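Local coordinates for protein DNMT2 (Spodoptera frugiperda, PDB 4H0N) that probably methylates carbon 5 of cytosine 38 in the anticodon loop of tRNA(Asp), and also cytosines in DNA, using S-adenosylmethionine as methyl donor, at residues F141-C149 / W173-R184. The protein carries 3 engineered substitutions. Residues are numbered along the deposited sequence; the frame is centred on the assembly and turned at random.
Sequences FIYQEFLLC and WPFKRRDEIITR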
loop_
_atom_site.group_PDB
_atom_site.type_symbol
_atom_site.label_atom_id
_atom_site.label_comp_id
_atom_site.label_asym_id
_atom_site.label_seq_id
_atom_site.Cartn_x
_atom_site.Cartn_y
_atom_site.Cartn_z
ATOM N N PHE A 141 16.160 19.477 -6.773
ATOM C CA PHE A 141 15.267 18.430 -7.231
ATOM C C PHE A 141 14.068 19.060 -7.913
ATOM O O PHE A 141 13.595 20.125 -7.485
ATOM C CB PHE A 141 14.804 17.568 -6.053
ATOM C CG PHE A 141 15.718 16.412 -5.757
ATOM C CD1 PHE A 141 15.474 15.173 -6.317
ATOM C CD2 PHE A 141 16.824 16.562 -4.925
ATOM C CE1 PHE A 141 16.303 14.101 -6.063
ATOM C CE2 PHE A 141 17.664 15.484 -4.664
ATOM C CZ PHE A 141 17.401 14.252 -5.239
ATOM N N ILE A 142 13.593 18.424 -8.983
ATOM C CA ILE A 142 12.316 18.795 -9.579
ATOM C C ILE A 142 11.346 17.654 -9.313
ATOM O O ILE A 142 11.767 16.510 -9.132
ATOM C CB ILE A 142 12.425 19.036 -11.076
ATOM C CG1 ILE A 142 13.156 17.880 -11.769
ATOM C CG2 ILE A 142 13.148 20.347 -11.340
ATOM C CD1 ILE A 142 13.235 18.055 -13.275
ATOM N N TYR A 143 10.050 17.946 -9.279
ATOM C CA TYR A 143 9.091 16.966 -8.777
ATOM C C TYR A 143 7.681 17.091 -9.343
ATOM O O TYR A 143 7.301 18.114 -9.907
ATOM C CB TYR A 143 9.013 17.085 -7.259
ATOM C CG TYR A 143 8.521 18.438 -6.802
ATOM C CD1 TYR A 143 7.179 18.652 -6.529
ATOM C CD2 TYR A 143 9.397 19.510 -6.662
ATOM C CE1 TYR A 143 6.722 19.889 -6.119
ATOM C CE2 TYR A 143 8.949 20.752 -6.249
ATOM C CZ TYR A 143 7.611 20.934 -5.979
ATOM O OH TYR A 143 7.151 22.162 -5.572
ATOM N N GLN A 144 6.911 16.029 -9.168
ATOM C CA GLN A 144 5.478 16.078 -9.367
ATOM C C GLN A 144 4.775 15.346 -8.220
ATOM O O GLN A 144 5.167 14.236 -7.849
ATOM C CB GLN A 144 5.102 15.445 -10.699
ATOM C CG GLN A 144 3.616 15.465 -10.969
ATOM C CD GLN A 144 3.072 16.872 -11.112
ATOM O OE1 GLN A 144 3.248 17.515 -12.149
ATOM N NE2 GLN A 144 2.401 17.359 -10.073
ATOM N N GLU A 145 3.753 15.979 -7.649
ATOM C CA GLU A 145 2.915 15.329 -6.648
ATOM C C GLU A 145 1.664 14.734 -7.285
ATOM O O GLU A 145 1.080 15.322 -8.191
ATOM C CB GLU A 145 2.505 16.321 -5.565
ATOM C CG GLU A 145 3.659 16.907 -4.788
ATOM C CD GLU A 145 3.197 17.766 -3.631
ATOM O OE1 GLU A 145 2.424 18.719 -3.868
ATOM O OE2 GLU A 145 3.600 17.482 -2.483
ATOM N N PHE A 146 1.251 13.567 -6.802
ATOM C CA PHE A 146 0.043 12.923 -7.303
ATOM C C PHE A 146 -0.907 12.574 -6.164
ATOM O O PHE A 146 -0.497 12.439 -5.014
ATOM C CB PHE A 146 0.378 11.626 -8.039
ATOM C CG PHE A 146 1.298 11.795 -9.216
ATOM C CD1 PHE A 146 2.672 11.781 -9.045
ATOM C CD2 PHE A 146 0.791 11.915 -10.500
ATOM C CE1 PHE A 146 3.517 11.910 -10.128
ATOM C CE2 PHE A 146 1.631 12.044 -11.585
ATOM C CZ PHE A 146 2.992 12.038 -11.399
ATOM N N LEU A 147 -2.181 12.430 -6.503
ATOM C CA LEU A 147 -3.156 11.793 -5.629
ATOM C C LEU A 147 -3.893 10.750 -6.463
ATOM O O LEU A 147 -4.868 11.055 -7.155
ATOM C CB LEU A 147 -4.130 12.812 -5.034
ATOM C CG LEU A 147 -3.683 13.547 -3.766
ATOM C CD1 LEU A 147 -4.695 14.612 -3.370
ATOM C CD2 LEU A 147 -3.454 12.572 -2.611
ATOM N N LEU A 148 -3.405 9.516 -6.398
ATOM C CA LEU A 148 -3.885 8.456 -7.263
ATOM C C LEU A 148 -4.616 7.358 -6.527
ATOM O O LEU A 148 -4.287 6.999 -5.392
ATOM C CB LEU A 148 -2.729 7.835 -8.026
ATOM C CG LEU A 148 -2.004 8.792 -8.957
ATOM C CD1 LEU A 148 -0.888 8.058 -9.666
ATOM C CD2 LEU A 148 -2.979 9.387 -9.957
ATOM N N CYS A 149 -5.618 6.828 -7.212
ATOM C CA CYS A 149 -6.351 5.663 -6.780
ATOM C C CYS A 149 -6.120 4.622 -7.866
ATOM O O CYS A 149 -6.014 4.973 -9.040
ATOM C CB CYS A 149 -7.830 6.014 -6.688
ATOM S SG CYS A 149 -8.819 4.783 -5.878
ATOM N N TRP A 173 14.255 15.690 -18.204
ATOM C CA TRP A 173 12.962 15.089 -17.898
ATOM C C TRP A 173 11.868 15.578 -18.842
ATOM O O TRP A 173 11.373 16.697 -18.698
ATOM C CB TRP A 173 12.566 15.400 -16.460
ATOM C CG TRP A 173 11.566 14.435 -15.891
ATOM C CD1 TRP A 173 11.259 13.191 -16.369
ATOM C CD2 TRP A 173 10.740 14.634 -14.733
ATOM N NE1 TRP A 173 10.296 12.607 -15.578
ATOM C CE2 TRP A 173 9.965 13.471 -14.570
ATOM C CE3 TRP A 173 10.585 15.687 -13.824
ATOM C CZ2 TRP A 173 9.047 13.331 -13.534
ATOM C CZ3 TRP A 173 9.675 15.543 -12.793
ATOM C CH2 TRP A 173 8.917 14.376 -12.657
ATOM N N PRO A 174 11.480 14.729 -19.805
ATOM C CA PRO A 174 10.462 15.026 -20.818
ATOM C C PRO A 174 9.092 15.293 -20.208
ATOM O O PRO A 174 8.265 15.954 -20.827
ATOM C CB PRO A 174 10.407 13.739 -21.647
ATOM C CG PRO A 174 11.708 13.059 -21.391
ATOM C CD PRO A 174 12.051 13.385 -19.980
ATOM N N PHE A 175 8.859 14.785 -19.003
ATOM C CA PHE A 175 7.549 14.905 -18.369
ATOM C C PHE A 175 7.132 16.350 -18.110
ATOM O O PHE A 175 7.849 17.094 -17.449
ATOM C CB PHE A 175 7.510 14.123 -17.057
ATOM C CG PHE A 175 6.160 14.119 -16.412
ATOM C CD1 PHE A 175 5.130 13.372 -16.951
ATOM C CD2 PHE A 175 5.911 14.879 -15.284
ATOM C CE1 PHE A 175 3.883 13.369 -16.371
ATOM C CE2 PHE A 175 4.659 14.881 -14.701
ATOM C CZ PHE A 175 3.646 14.125 -15.244
ATOM N N LYS A 176 5.967 16.743 -18.621
ATOM C CA LYS A 176 5.458 18.095 -18.390
ATOM C C LYS A 176 4.839 18.265 -16.996
ATOM O O LYS A 176 3.617 18.223 -16.836
ATOM C CB LYS A 176 4.439 18.486 -19.457
ATOM C CG LYS A 176 4.160 19.980 -19.490
ATOM C CD LYS A 176 3.021 20.322 -20.444
ATOM C CE LYS A 176 3.105 21.775 -20.902
ATOM N NZ LYS A 176 3.414 22.688 -19.768
ATOM N N ARG A 177 5.689 18.473 -15.996
ATOM C CA ARG A 177 5.226 18.611 -14.621
ATOM C C ARG A 177 4.543 19.955 -14.350
ATOM O O ARG A 177 4.578 20.864 -15.183
ATOM C CB ARG A 177 6.377 18.360 -13.641
ATOM C CG ARG A 177 7.665 19.122 -13.940
ATOM C CD ARG A 177 7.664 20.466 -13.248
ATOM N NE ARG A 177 7.304 20.324 -11.840
ATOM C CZ ARG A 177 6.804 21.299 -11.086
ATOM N NH1 ARG A 177 6.611 22.506 -11.601
ATOM N NH2 ARG A 177 6.507 21.065 -9.811
ATOM N N ARG A 178 3.919 20.059 -13.181
ATOM C CA ARG A 178 3.161 21.244 -12.796
ATOM C C ARG A 178 2.989 21.263 -11.280
ATOM O O ARG A 178 3.008 20.209 -10.633
ATOM C CB ARG A 178 1.799 21.227 -13.486
ATOM C CG ARG A 178 1.056 19.929 -13.280
ATOM C CD ARG A 178 -0.113 19.784 -14.238
ATOM N NE ARG A 178 -1.062 18.780 -13.762
ATOM C CZ ARG A 178 -1.990 19.027 -12.840
ATOM N NH1 ARG A 178 -2.092 20.243 -12.314
ATOM N NH2 ARG A 178 -2.818 18.069 -12.441
ATOM N N ASP A 179 2.813 22.453 -10.713
ATOM C CA ASP A 179 2.716 22.590 -9.261
ATOM C C ASP A 179 1.428 22.015 -8.661
ATOM O O ASP A 179 1.435 21.529 -7.531
ATOM C CB ASP A 179 2.893 24.051 -8.835
ATOM C CG ASP A 179 4.335 24.524 -8.934
ATOM O OD1 ASP A 179 5.095 23.975 -9.759
ATOM O OD2 ASP A 179 4.706 25.456 -8.191
ATOM N N GLU A 180 0.325 22.082 -9.403
ATOM C CA GLU A 180 -0.948 21.545 -8.919
ATOM C C GLU A 180 -0.923 20.018 -8.953
ATOM O O GLU A 180 -0.258 19.418 -9.802
ATOM C CB GLU A 180 -2.129 22.086 -9.738
ATOM C CG GLU A 180 -3.516 21.565 -9.333
ATOM C CD GLU A 180 -4.503 21.575 -10.496
ATOM O OE1 GLU A 180 -4.106 21.984 -11.609
ATOM O OE2 GLU A 180 -5.670 21.167 -10.302
ATOM N N ILE A 181 -1.643 19.402 -8.017
ATOM C CA ILE A 181 -1.648 17.954 -7.837
ATOM C C ILE A 181 -2.404 17.219 -8.948
ATOM O O ILE A 181 -3.520 17.592 -9.312
ATOM C CB ILE A 181 -2.239 17.578 -6.457
ATOM C CG1 ILE A 181 -1.359 18.139 -5.333
ATOM C CG2 ILE A 181 -2.416 16.069 -6.330
ATOM C CD1 ILE A 181 -0.985 17.129 -4.255
ATOM N N ILE A 182 -1.781 16.171 -9.475
ATOM C CA ILE A 182 -2.355 15.374 -10.552
ATOM C C ILE A 182 -3.242 14.258 -10.009
ATOM O O ILE A 182 -2.821 13.482 -9.155
ATOM C CB ILE A 182 -1.243 14.757 -11.418
ATOM C CG1 ILE A 182 -0.495 15.847 -12.183
ATOM C CG2 ILE A 182 -1.816 13.744 -12.389
ATOM C CD1 ILE A 182 0.564 15.316 -13.126
ATOM N N THR A 183 -4.467 14.178 -10.520
ATOM C CA THR A 183 -5.445 13.206 -10.036
ATOM C C THR A 183 -5.460 11.919 -10.854
ATOM O O THR A 183 -6.003 10.905 -10.414
ATOM C CB THR A 183 -6.865 13.800 -10.001
ATOM O OG1 THR A 183 -7.051 14.672 -11.122
ATOM C CG2 THR A 183 -7.071 14.590 -8.725
ATOM N N ARG A 184 -4.875 11.961 -12.044
ATOM C CA ARG A 184 -4.731 10.755 -12.851
ATOM C C ARG A 184 -3.610 10.871 -13.878
ATOM O O ARG A 184 -3.390 11.935 -14.452
ATOM C CB ARG A 184 -6.051 10.374 -13.522
ATOM C CG ARG A 184 -6.684 11.456 -14.363
ATOM C CD ARG A 184 -7.741 10.823 -15.260
ATOM N NE ARG A 184 -8.338 11.745 -16.224
ATOM C CZ ARG A 184 -7.689 12.257 -17.267
ATOM N NH1 ARG A 184 -6.410 11.956 -17.468
ATOM N NH2 ARG A 184 -8.311 13.080 -18.102
HETATM O O HOH W 1 3.743 18.886 -8.222
HETATM O O HOH W 2 -6.912 8.987 -9.227
#
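Phe146 and Ile182 form a single beta bridge, the one place where the irregular segment 173-184 pairs with strand 141-148: Ile182 N gives a nearly straight bond to Glu145 O (3.2 Å), and Leu147 N one to Ile182 O (2.9 Å). Upstream, side chains bond to backbone. Arg177, bent at chi2 and chi3, turns NE and NH2 side-on to Tyr143 O, which lies in the guanidinium plane; NE is at 2.9 Å, while NH2 also sits over one face of the Tyr143 ring. Asp179 OD1 meets Arg177 NH1 at 2.8 Å in a salt bridge. With an alanine in place of Arg177, Tyr143 O is likely to lose both of these donors and Asp179 its positive partner. Gln144 holds CG anti to its own N (chi1 -180°) and bends at chi2, which brings the amide against Arg178; OE1 accepts from Arg178 N (2.8 Å), and NE2 reaches Glu145 O from the face of its carbonyl plane opposite to Ile182 N. Ile182 CB packs on Phe146 CD2 (3.6 Å), and Ile142 CD1 meets the edge of Trp173. Helix 321-332 contacts Phe146 and Phe175. The loop lies along the outer edge of the Rossmann-like methyltransferase sheet, with 141-148 as outermost strand, antiparallel to 161-168.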